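PDB 5XDC: thermophilic dibenzothiophene desulfurization enzyme C from Paenibacillus sp. A11-2, which probably catalyses the FMNH2- and O2-dependent oxidation of dibenzothiophene to its 5-oxide and 5,5-dioxide, as a DszC-family flavin monooxygenase. Local coordinates for residues V140-T143 against S149-I152; A172-D177 against D181-A186. One frame throughout, in Å; residues are numbered along the deposited sequence.

Contact 1: residues V140-T143 against S149-I152; sequences VTAT and SYEI
Thr143 and Glu151 face each other as an antiparallel hydrogen-bonded pair, their backbones joined by two nearly straight bonds: Thr143 N gives to Glu151 O at 2.8 Å, and Glu151 N returns to Thr143 O at the same length. Next along the ladder Ala142 and Ile152 form a non-hydrogen-bonded pair, where CA-H groups take over; Ile152 CA lies 3.3 Å from Thr141 O.

Apolar contacts gather on the face of Ala142 and Ile152. The methyl of Ala142 sits between two side chains of the partner strand, with CB 3.7 Å from CD1 of Ile152 and equally far from CD1 of the Tyr150 ring, which it meets at a slant. In Ile152, chi1 of -49° sets CG1 beside the backbone N and the bend at chi2 (-60°) carries CD1 to Ala142, while CG2, anti to the N, presses on Val140 CG1 at 3.4 Å, a tight methyl pair. Ala172 of strand 167-174 touches Val140, Ala142 and Ile152 on this side, and Pro231 touches Tyr150.

Polar groups occupy the other face. One water joins both strands: it donates to Glu151 O at 2.8 Å and hydrogen-bonds OG1 of Thr141 and, at 2.9 Å, OG1 of Thr143. Glu151 O is therefore gripped by an amide and a water. The Glu151 side chain runs out extended, and its OE1 bonds Asn153.

The chemistry is that of a two-faced beta hairpin in the acyl-CoA dehydrogenase-like middle domain: an apolar face that Ala172 continues, and a hydroxyl-lined face where bound water supplements the backbone ladder.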
# COMPACT_ATOMS: atom_id res chain seq x y z
N VAL B 140 -29.52 -29.23 1.30
CA VAL B 140 -29.62 -30.44 2.11
C VAL B 140 -30.78 -30.28 3.07
O VAL B 140 -30.79 -29.39 3.92
CB VAL B 140 -28.31 -30.74 2.84
CG1 VAL B 140 -28.46 -32.01 3.69
CG2 VAL B 140 -27.17 -30.90 1.84
N THR B 141 -31.76 -31.17 2.95
CA THR B 141 -32.99 -31.08 3.72
C THR B 141 -33.04 -32.18 4.78
O THR B 141 -32.41 -33.23 4.64
CB THR B 141 -34.21 -31.18 2.82
OG1 THR B 141 -34.20 -32.44 2.13
CG2 THR B 141 -34.20 -30.04 1.81
N ALA B 142 -33.79 -31.91 5.84
CA ALA B 142 -34.02 -32.85 6.93
C ALA B 142 -35.53 -33.06 7.05
O ALA B 142 -36.25 -32.14 7.44
CB ALA B 142 -33.43 -32.32 8.23
N THR B 143 -36.00 -34.26 6.71
CA THR B 143 -37.42 -34.58 6.79
C THR B 143 -37.69 -35.34 8.09
O THR B 143 -37.03 -36.36 8.34
CB THR B 143 -37.85 -35.41 5.59
OG1 THR B 143 -37.59 -34.68 4.39
CG2 THR B 143 -39.33 -35.74 5.65
N SER B 149 -36.23 -39.02 14.62
CA SER B 149 -35.10 -38.99 13.71
C SER B 149 -35.41 -38.05 12.54
O SER B 149 -36.54 -37.60 12.34
CB SER B 149 -34.79 -40.38 13.18
OG SER B 149 -34.35 -41.27 14.19
N TYR B 150 -34.38 -37.75 11.75
CA TYR B 150 -34.53 -36.97 10.53
C TYR B 150 -33.89 -37.73 9.38
O TYR B 150 -32.86 -38.38 9.55
CB TYR B 150 -33.89 -35.58 10.65
CG TYR B 150 -34.74 -34.57 11.38
CD1 TYR B 150 -35.72 -33.86 10.72
CD2 TYR B 150 -34.57 -34.34 12.74
CE1 TYR B 150 -36.51 -32.94 11.37
CE2 TYR B 150 -35.36 -33.41 13.41
CZ TYR B 150 -36.33 -32.73 12.72
OH TYR B 150 -37.13 -31.81 13.36
N GLU B 151 -34.52 -37.65 8.22
CA GLU B 151 -33.95 -38.20 7.00
C GLU B 151 -33.31 -37.06 6.23
O GLU B 151 -33.97 -36.07 5.92
CB GLU B 151 -35.02 -38.90 6.15
CG GLU B 151 -34.42 -39.63 4.95
CD GLU B 151 -35.46 -40.07 3.96
OE1 GLU B 151 -35.37 -39.67 2.78
OE2 GLU B 151 -36.39 -40.80 4.35
N ILE B 152 -32.02 -37.22 5.92
CA ILE B 152 -31.21 -36.19 5.27
C ILE B 152 -31.06 -36.53 3.80
O ILE B 152 -30.66 -37.65 3.47
CB ILE B 152 -29.83 -36.05 5.93
CG1 ILE B 152 -29.95 -35.97 7.45
CG2 ILE B 152 -29.09 -34.85 5.37
CD1 ILE B 152 -30.76 -34.81 7.93
O HOH W 1 -34.86 -34.81 3.53

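Contact 2: residues A172-D177 against D181-A186; sequences AVTSRD and DGRIVA
Thr174 meets Gly182 and Arg183 through both backbone and side chain. Its carbonyl O takes the Gly182 amide at 2.8 Å, the glycine having a positive phi of 77° that turns the chain here; its N gives to Arg183 O, and its OG1 accepts from Arg183 N at 3.0 Å. With chi1 at 60°, OG1 lies between the backbone N and the carbonyl carbon, facing that amide, while CG2 packs 3.4 Å from Arg183 O. Deeper in the hairpin, Ala172 and Val185 close an antiparallel hydrogen-bonded pair, with Val185 N 2.8 Å from Ala172 O.

At the turn end, Asp181 OD1 receives the Asp177 amide at 2.7 Å, nearly head-on to its C-O bond. Its other oxygen, OD2, takes a 2.6 Å bond from a water that also accepts from Arg176 N. Asp177 in turn makes a salt bridge: Arg183 NH2 reaches OD2 at 3.0 Å within the guanidinium plane but from above the carboxylate, the two planes being 67° apart.

Second-shell groups hold these parts in place. Gly180 O bonds both Thr174 OG1 and Arg183 NE, Asn179 N bonds Asp177 OD1, and Tyr150 OH makes a weak hydrogen bond to Asp177 OD2.

At this turn of the middle-domain hairpin of strands 167-174 and 184-190, side-chain acceptors thus supplement the ladder: a threonine hydroxyl and two carboxylates bind amides and guanidinium, and the arginine probably offsets some nearby negative charge.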
# COMPACT_ATOMS: atom_id res chain seq x y z
N ALA B 172 -28.54 -29.38 8.08
CA ALA B 172 -29.63 -29.51 7.12
C ALA B 172 -30.76 -28.59 7.53
O ALA B 172 -30.81 -28.10 8.67
CB ALA B 172 -30.12 -30.95 7.01
N VAL B 173 -31.68 -28.34 6.60
CA VAL B 173 -32.86 -27.50 6.85
C VAL B 173 -34.10 -28.38 6.84
O VAL B 173 -34.28 -29.20 5.94
CB VAL B 173 -33.00 -26.37 5.82
CG1 VAL B 173 -31.95 -25.32 6.08
CG2 VAL B 173 -32.90 -26.92 4.40
N THR B 174 -34.97 -28.18 7.83
CA THR B 174 -36.16 -29.00 7.92
C THR B 174 -37.06 -28.78 6.72
O THR B 174 -37.19 -27.66 6.20
CB THR B 174 -36.93 -28.70 9.21
OG1 THR B 174 -37.33 -27.33 9.24
CG2 THR B 174 -36.11 -29.06 10.44
N SER B 175 -37.69 -29.87 6.28
CA SER B 175 -38.59 -29.90 5.14
C SER B 175 -39.73 -30.87 5.45
O SER B 175 -39.53 -31.87 6.14
CB SER B 175 -37.86 -30.33 3.87
OG SER B 175 -38.75 -30.42 2.77
N ARG B 176 -40.92 -30.57 4.92
CA ARG B 176 -42.10 -31.38 5.19
C ARG B 176 -42.27 -31.60 6.69
O ARG B 176 -42.57 -32.70 7.15
CB ARG B 176 -42.03 -32.71 4.44
CG ARG B 176 -41.90 -32.53 2.93
CD ARG B 176 -41.74 -33.84 2.19
NE ARG B 176 -41.68 -33.63 0.74
CZ ARG B 176 -40.58 -33.24 0.08
NH1 ARG B 176 -39.44 -33.03 0.73
NH2 ARG B 176 -40.64 -33.07 -1.23
N ASP B 177 -42.06 -30.53 7.45
CA ASP B 177 -41.97 -30.60 8.91
C ASP B 177 -43.18 -29.91 9.54
O ASP B 177 -43.32 -28.68 9.42
CB ASP B 177 -40.68 -29.94 9.38
CG ASP B 177 -40.39 -30.20 10.85
OD1 ASP B 177 -41.35 -30.42 11.62
OD2 ASP B 177 -39.20 -30.17 11.23
N ASP B 181 -40.89 -25.65 8.67
CA ASP B 181 -39.85 -25.85 7.67
C ASP B 181 -38.80 -24.75 7.75
O ASP B 181 -39.02 -23.68 8.33
CB ASP B 181 -40.43 -25.87 6.25
CG ASP B 181 -41.39 -27.03 6.02
OD1 ASP B 181 -41.30 -28.05 6.73
OD2 ASP B 181 -42.24 -26.92 5.11
N GLY B 182 -37.64 -25.02 7.17
CA GLY B 182 -36.57 -24.04 7.09
C GLY B 182 -35.79 -23.84 8.37
O GLY B 182 -35.05 -22.85 8.47
N ARG B 183 -35.92 -24.73 9.35
CA ARG B 183 -35.17 -24.65 10.59
C ARG B 183 -33.89 -25.46 10.45
O ARG B 183 -33.91 -26.57 9.92
CB ARG B 183 -36.01 -25.16 11.76
CG ARG B 183 -37.35 -24.46 11.92
CD ARG B 183 -38.10 -24.96 13.14
NE ARG B 183 -38.58 -26.33 12.96
CZ ARG B 183 -38.88 -27.16 13.95
NH1 ARG B 183 -38.76 -26.78 15.22
NH2 ARG B 183 -39.30 -28.39 13.68
N ILE B 184 -32.79 -24.92 10.95
CA ILE B 184 -31.52 -25.61 10.80
C ILE B 184 -31.40 -26.70 11.85
O ILE B 184 -31.58 -26.45 13.05
CB ILE B 184 -30.34 -24.64 10.90
CG1 ILE B 184 -30.36 -23.66 9.72
CG2 ILE B 184 -29.03 -25.43 10.87
CD1 ILE B 184 -29.38 -22.50 9.87
N VAL B 185 -31.10 -27.91 11.42
CA VAL B 185 -30.75 -28.98 12.34
C VAL B 185 -29.29 -29.34 12.12
O VAL B 185 -28.77 -29.30 11.00
CB VAL B 185 -31.64 -30.23 12.21
CG1 VAL B 185 -33.06 -29.92 12.63
CG2 VAL B 185 -31.59 -30.77 10.80
N ALA B 186 -28.64 -29.71 13.22
CA ALA B 186 -27.25 -30.11 13.23
C ALA B 186 -27.15 -31.44 13.94
O ALA B 186 -27.93 -31.73 14.85
CB ALA B 186 -26.36 -29.07 13.93
O HOH W 2 -41.49 -28.33 3.08

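From the N terminus, strand 141-144 turns back after a short loop into strand 150-153, and contact 1 closes that hairpin. The chain later enters strand 167-174, turns through residues 175-183 and returns as strand 184-190, closed by contact 2. The two loops follow in series, neither nesting nor crossing. Strands 141-144 and 167-174 run parallel as neighbours, so the hairpins join edge to edge in one mixed sheet: Ala142 N lies 2.7 Å from Val173 O, and Ala142 O 2.9 Å from Ser175 N, both probable hydrogen bonds. Side chains also meet across the seam, Ala142 touching Ala172 and Tyr150 touching Thr174 and Arg183, uniting both hairpins within the middle domain.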